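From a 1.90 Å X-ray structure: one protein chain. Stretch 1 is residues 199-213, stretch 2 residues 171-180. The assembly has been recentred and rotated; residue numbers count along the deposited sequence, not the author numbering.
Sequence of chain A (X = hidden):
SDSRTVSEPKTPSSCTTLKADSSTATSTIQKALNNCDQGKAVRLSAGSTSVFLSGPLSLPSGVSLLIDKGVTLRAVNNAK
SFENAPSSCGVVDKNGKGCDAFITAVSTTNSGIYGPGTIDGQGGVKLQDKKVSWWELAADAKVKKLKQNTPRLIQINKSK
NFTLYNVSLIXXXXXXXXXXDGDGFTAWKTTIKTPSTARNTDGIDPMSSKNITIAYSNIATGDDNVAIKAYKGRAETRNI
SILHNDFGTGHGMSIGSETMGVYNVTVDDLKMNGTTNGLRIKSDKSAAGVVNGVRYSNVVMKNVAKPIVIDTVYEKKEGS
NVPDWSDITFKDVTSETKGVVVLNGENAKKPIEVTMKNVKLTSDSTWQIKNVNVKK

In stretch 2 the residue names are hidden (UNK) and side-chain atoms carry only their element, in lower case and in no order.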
# COMPACT_ATOMS: atom_id res chain seq x y z
N ARG A 199 12.48 0.08 -5.50
CA ARG A 199 11.71 1.31 -5.61
C ARG A 199 10.30 1.04 -6.14
O ARG A 199 10.06 0.04 -6.83
CB ARG A 199 12.42 2.32 -6.52
CG ARG A 199 13.74 2.83 -5.97
CD ARG A 199 13.55 3.88 -4.88
NE ARG A 199 13.12 3.34 -3.60
CZ ARG A 199 13.87 2.74 -2.70
NH1 ARG A 199 15.18 2.59 -2.90
NH2 ARG A 199 13.36 2.27 -1.57
N ASN A 200 9.38 1.93 -5.81
CA ASN A 200 8.01 1.87 -6.31
C ASN A 200 7.21 0.70 -5.76
O ASN A 200 6.40 0.10 -6.47
CB ASN A 200 8.10 1.77 -7.84
CG ASN A 200 6.94 2.38 -8.58
OD1 ASN A 200 6.47 3.46 -8.24
ND2 ASN A 200 6.50 1.68 -9.63
N THR A 201 7.45 0.35 -4.50
CA THR A 201 6.82 -0.82 -3.90
C THR A 201 5.98 -0.51 -2.67
O THR A 201 6.05 -1.22 -1.66
CB THR A 201 7.94 -1.82 -3.51
OG1 THR A 201 8.94 -1.08 -2.80
CG2 THR A 201 8.55 -2.46 -4.74
N ASP A 202 5.11 0.50 -2.78
CA ASP A 202 4.23 0.85 -1.66
C ASP A 202 3.51 -0.41 -1.18
O ASP A 202 3.14 -1.25 -2.01
CB ASP A 202 3.20 1.90 -2.03
CG ASP A 202 3.75 3.29 -2.29
OD1 ASP A 202 4.98 3.48 -2.33
OD2 ASP A 202 2.93 4.22 -2.46
N GLY A 203 3.30 -0.49 0.13
CA GLY A 203 2.63 -1.65 0.71
C GLY A 203 1.13 -1.64 0.48
O GLY A 203 0.62 -2.45 -0.31
N ILE A 204 0.40 -0.82 1.22
CA ILE A 204 -1.04 -0.72 1.11
C ILE A 204 -1.45 0.74 0.96
O ILE A 204 -1.24 1.53 1.89
CB ILE A 204 -1.80 -1.30 2.32
CG1 ILE A 204 -1.47 -2.77 2.57
CG2 ILE A 204 -3.30 -1.13 2.08
CD1 ILE A 204 -2.12 -3.36 3.80
N ASP A 205 -2.08 1.09 -0.15
CA ASP A 205 -2.47 2.45 -0.44
C ASP A 205 -3.95 2.64 -0.79
O ASP A 205 -4.37 2.45 -1.93
CB ASP A 205 -1.72 3.01 -1.65
CG ASP A 205 -0.23 3.17 -1.61
OD1 ASP A 205 0.44 2.83 -0.62
OD2 ASP A 205 0.35 3.68 -2.61
N PRO A 206 -4.72 3.16 0.16
CA PRO A 206 -6.09 3.61 -0.09
C PRO A 206 -6.03 4.86 -0.95
O PRO A 206 -5.24 5.77 -0.65
CB PRO A 206 -6.66 3.87 1.29
CG PRO A 206 -5.65 3.36 2.26
CD PRO A 206 -4.32 3.46 1.55
N MET A 207 -6.78 4.93 -2.04
CA MET A 207 -6.78 6.04 -2.98
C MET A 207 -8.20 6.55 -3.22
O MET A 207 -9.00 5.85 -3.83
CB MET A 207 -6.19 5.61 -4.33
CG MET A 207 -4.71 5.28 -4.32
SD MET A 207 -4.09 4.79 -5.95
CE MET A 207 -2.38 4.48 -5.52
N SER A 208 -8.54 7.72 -2.68
CA SER A 208 -9.89 8.28 -2.81
C SER A 208 -10.91 7.23 -2.37
O SER A 208 -11.86 6.90 -3.08
CB SER A 208 -10.15 8.77 -4.23
OG SER A 208 -9.60 10.08 -4.43
N SER A 209 -10.70 6.68 -1.18
CA SER A 209 -11.57 5.62 -0.66
C SER A 209 -11.95 5.90 0.78
O SER A 209 -11.24 6.65 1.46
CB SER A 209 -10.85 4.27 -0.77
OG SER A 209 -10.73 3.86 -2.12
N LYS A 210 -13.03 5.30 1.27
CA LYS A 210 -13.41 5.50 2.67
C LYS A 210 -13.53 4.16 3.39
O LYS A 210 -13.63 3.11 2.77
CB LYS A 210 -14.70 6.28 2.87
CG LYS A 210 -15.73 6.25 1.77
CD LYS A 210 -16.57 7.51 1.68
CE LYS A 210 -15.79 8.81 1.62
NZ LYS A 210 -15.86 9.54 0.33
N ASN A 211 -13.53 4.26 4.71
CA ASN A 211 -13.71 3.14 5.63
C ASN A 211 -12.70 2.03 5.44
O ASN A 211 -12.96 0.94 4.93
CB ASN A 211 -15.16 2.64 5.53
CG ASN A 211 -16.13 3.76 5.91
OD1 ASN A 211 -15.93 4.45 6.92
ND2 ASN A 211 -17.17 3.96 5.11
N ILE A 212 -11.49 2.29 5.93
CA ILE A 212 -10.34 1.41 5.84
C ILE A 212 -9.79 0.99 7.20
O ILE A 212 -9.55 1.84 8.06
CB ILE A 212 -9.17 2.13 5.14
CG1 ILE A 212 -9.59 2.83 3.85
CG2 ILE A 212 -8.01 1.16 4.90
CD1 ILE A 212 -10.18 1.94 2.79
N THR A 213 -9.49 -0.30 7.35
CA THR A 213 -8.84 -0.79 8.56
C THR A 213 -7.61 -1.61 8.18
O THR A 213 -7.71 -2.54 7.39
CB THR A 213 -9.74 -1.66 9.44
OG1 THR A 213 -10.74 -0.84 10.05
CG2 THR A 213 -8.97 -2.36 10.55
N UNK A 171 7.76 -9.65 -2.79
CA UNK A 171 8.43 -9.25 -4.01
C UNK A 171 7.52 -8.65 -5.07
O UNK A 171 7.54 -9.06 -6.23
n UNK A 171 10.15 -12.43 -3.51
c UNK A 171 9.18 -10.47 -4.57
o UNK A 171 10.76 -10.38 -2.78
c UNK A 171 10.11 -11.10 -3.54
N UNK A 172 6.75 -7.63 -4.70
CA UNK A 172 5.84 -7.00 -5.66
C UNK A 172 6.61 -6.14 -6.65
O UNK A 172 7.46 -5.34 -6.29
o UNK A 172 3.90 -5.57 -5.81
c UNK A 172 4.81 -6.15 -4.90
N UNK A 173 6.30 -6.29 -7.94
CA UNK A 173 6.92 -5.50 -8.99
C UNK A 173 6.61 -4.01 -8.84
O UNK A 173 7.46 -3.17 -9.11
c UNK A 173 5.29 -7.22 -8.51
c UNK A 173 6.36 -6.06 -10.29
c UNK A 173 5.80 -7.40 -9.92
N UNK A 174 5.40 -3.69 -8.40
CA UNK A 174 4.96 -2.31 -8.19
C UNK A 174 4.28 -2.24 -6.82
O UNK A 174 4.71 -2.98 -5.93
n UNK A 174 4.08 0.04 -10.76
c UNK A 174 4.05 -1.91 -9.34
o UNK A 174 3.15 0.22 -8.73
c UNK A 174 3.74 -0.46 -9.57
N UNK A 175 3.29 -1.38 -6.62
CA UNK A 175 2.61 -1.33 -5.32
C UNK A 175 2.02 -2.71 -5.00
O UNK A 175 1.59 -3.40 -5.92
c UNK A 175 3.75 2.79 -5.86
c UNK A 175 3.35 1.49 -5.67
c UNK A 175 1.47 3.50 -5.76
c UNK A 175 1.07 2.18 -5.57
c UNK A 175 2.01 1.16 -5.53
c UNK A 175 2.81 3.81 -5.90
c UNK A 175 1.53 -0.25 -5.32
N UNK A 176 2.00 -3.09 -3.73
CA UNK A 176 1.46 -4.38 -3.34
C UNK A 176 -0.07 -4.41 -3.37
O UNK A 176 -0.67 -5.30 -3.97
c UNK A 176 4.05 -6.24 -1.63
n UNK A 176 5.40 -5.95 -1.59
c UNK A 176 1.93 -4.79 -1.93
n UNK A 176 4.35 -4.09 -1.87
c UNK A 176 3.39 -5.07 -1.82
c UNK A 176 5.55 -4.64 -1.73
N UNK A 177 -0.69 -3.49 -2.63
CA UNK A 177 -2.14 -3.43 -2.52
C UNK A 177 -2.64 -2.00 -2.72
O UNK A 177 -2.19 -1.06 -2.07
c UNK A 177 -2.16 -5.27 -0.73
c UNK A 177 -4.21 -3.93 -1.15
c UNK A 177 -2.67 -3.91 -1.15
N UNK A 178 -3.61 -1.83 -3.62
CA UNK A 178 -4.22 -0.55 -3.91
C UNK A 178 -5.74 -0.70 -3.79
O UNK A 178 -6.31 -1.62 -4.37
c UNK A 178 -4.71 1.23 -5.64
c UNK A 178 -3.88 -0.01 -5.31
c UNK A 178 -2.40 0.31 -5.45
N UNK A 179 -6.37 0.18 -3.03
CA UNK A 179 -7.82 0.17 -2.85
C UNK A 179 -8.33 1.53 -3.34
O UNK A 179 -8.23 2.52 -2.60
c UNK A 179 -12.41 -0.53 -0.72
c UNK A 179 -11.70 -1.52 -1.36
c UNK A 179 -10.33 -1.36 -1.57
c UNK A 179 -10.41 0.77 -0.51
c UNK A 179 -11.76 0.62 -0.30
c UNK A 179 -9.68 -0.22 -1.15
c UNK A 179 -8.20 -0.05 -1.38
N UNK A 180 -8.82 1.58 -4.57
CA UNK A 180 -9.20 2.83 -5.20
C UNK A 180 -10.69 3.06 -5.40
O UNK A 180 -11.42 2.19 -5.87
o UNK A 180 -7.20 2.88 -6.58
c UNK A 180 -8.61 2.92 -6.63
O HOH W 1 7.99 -0.69 -10.30

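Position 171 carries two carbons, the second bearing one oxygen and one nitrogen: an amide carbon bonded directly to CB. Its CA-to-CB bond points away from stretch 1, and the side chain touches nothing on it. This is Asn171, and the contact has not yet begun.

Position 172 has one carbon and one oxygen, with CB directed toward stretch 1. Its backbone O lies 3.4 Å from CG2 of Thr201. A lone hydroxyl on CB makes it Ser172, whose OG donates to the O of position 174 at 2.7 Å and so braces the turn from within.

At position 173 three carbons close a ring onto the backbone N. The CA-to-CB bond points away, but the carbonyl is used: a water donates to the O of position 173 at 2.8 Å and accepts from ND2 of Asn200 at 2.9 Å. The closed ring makes this Pro173.

Position 174 again shows two carbons, the second with one oxygen and one nitrogen. That nitrogen sits 3.1 Å from ND2 of Asn200. By elements this is Asn174. Its OD1 accepts from the N of position 175 at 2.7 Å, while its ND2 and that of Asn200 are both donors, so theirs is proximity without a bond.

Position 175 has one carbon leading to a ring of six carbons and no hydroxyl. CB of Asp202 lies 3.8 Å from the ring centroid, a CH-pi contact over the face, and Asn200 O and Met207 CE are at the ring edge. Hence Phe175, with Asn200 O 3.4 Å from CD1 and Met207 CE 4.0 Å from CE2.

Position 176 bears one carbon and a five-membered ring of three carbons and two nitrogens. Its backbone N donates to Asp202 O at 2.8 Å, and the ring has Asp202 O and Thr201 O at its edge. This is His176. Its ND1 donates to the same Asp202 O at 3.1 Å, so one carbonyl takes both backbone and ring. A weak bond runs from ND1 to Thr201 O at 3.3 Å.

Position 177 holds three carbons, CB forking into two. Its CB lies 4.1 Å from CG1 of Ile204, on the same face of the sheet, so it is Val177. Its N donates to Gly203 O at 2.9 Å and its O accepts from Asp205 N at 2.9 Å.

Position 178 repeats the three-carbon fork, on the face shared with Asp205, and one branch meets SD of Met207. It is Val178, with CG1 3.6 Å from that SD.

Position 179 shows one carbon and a six-carbon ring, again without oxygen, and the ring meets CD1 of Ile212: Phe179. Its CD2 is 3.5 Å from that CD1. Its N donates to Asp205 O at 3.2 Å, and Met207 N donates to its O at 2.9 Å.

Position 180 has one carbon and one oxygen, the oxygen 3.7 Å from CB of Met207: Ser180.

The rule is a parallel ladder in register, Ile204 beside Val177 through Met207 beside Ser180, its backbone bonds alternating between strands. Side chains then divide by face: Ile204, Val177, Pro206 and Phe179 on one, Asp205, Val178, Met207 and Ser180 on the other. Before the strands, Phe175 and His176 secure the loop through ring packing and a shared carbonyl.

Stretch 2, residues 171-180: NSPNFHVVFS
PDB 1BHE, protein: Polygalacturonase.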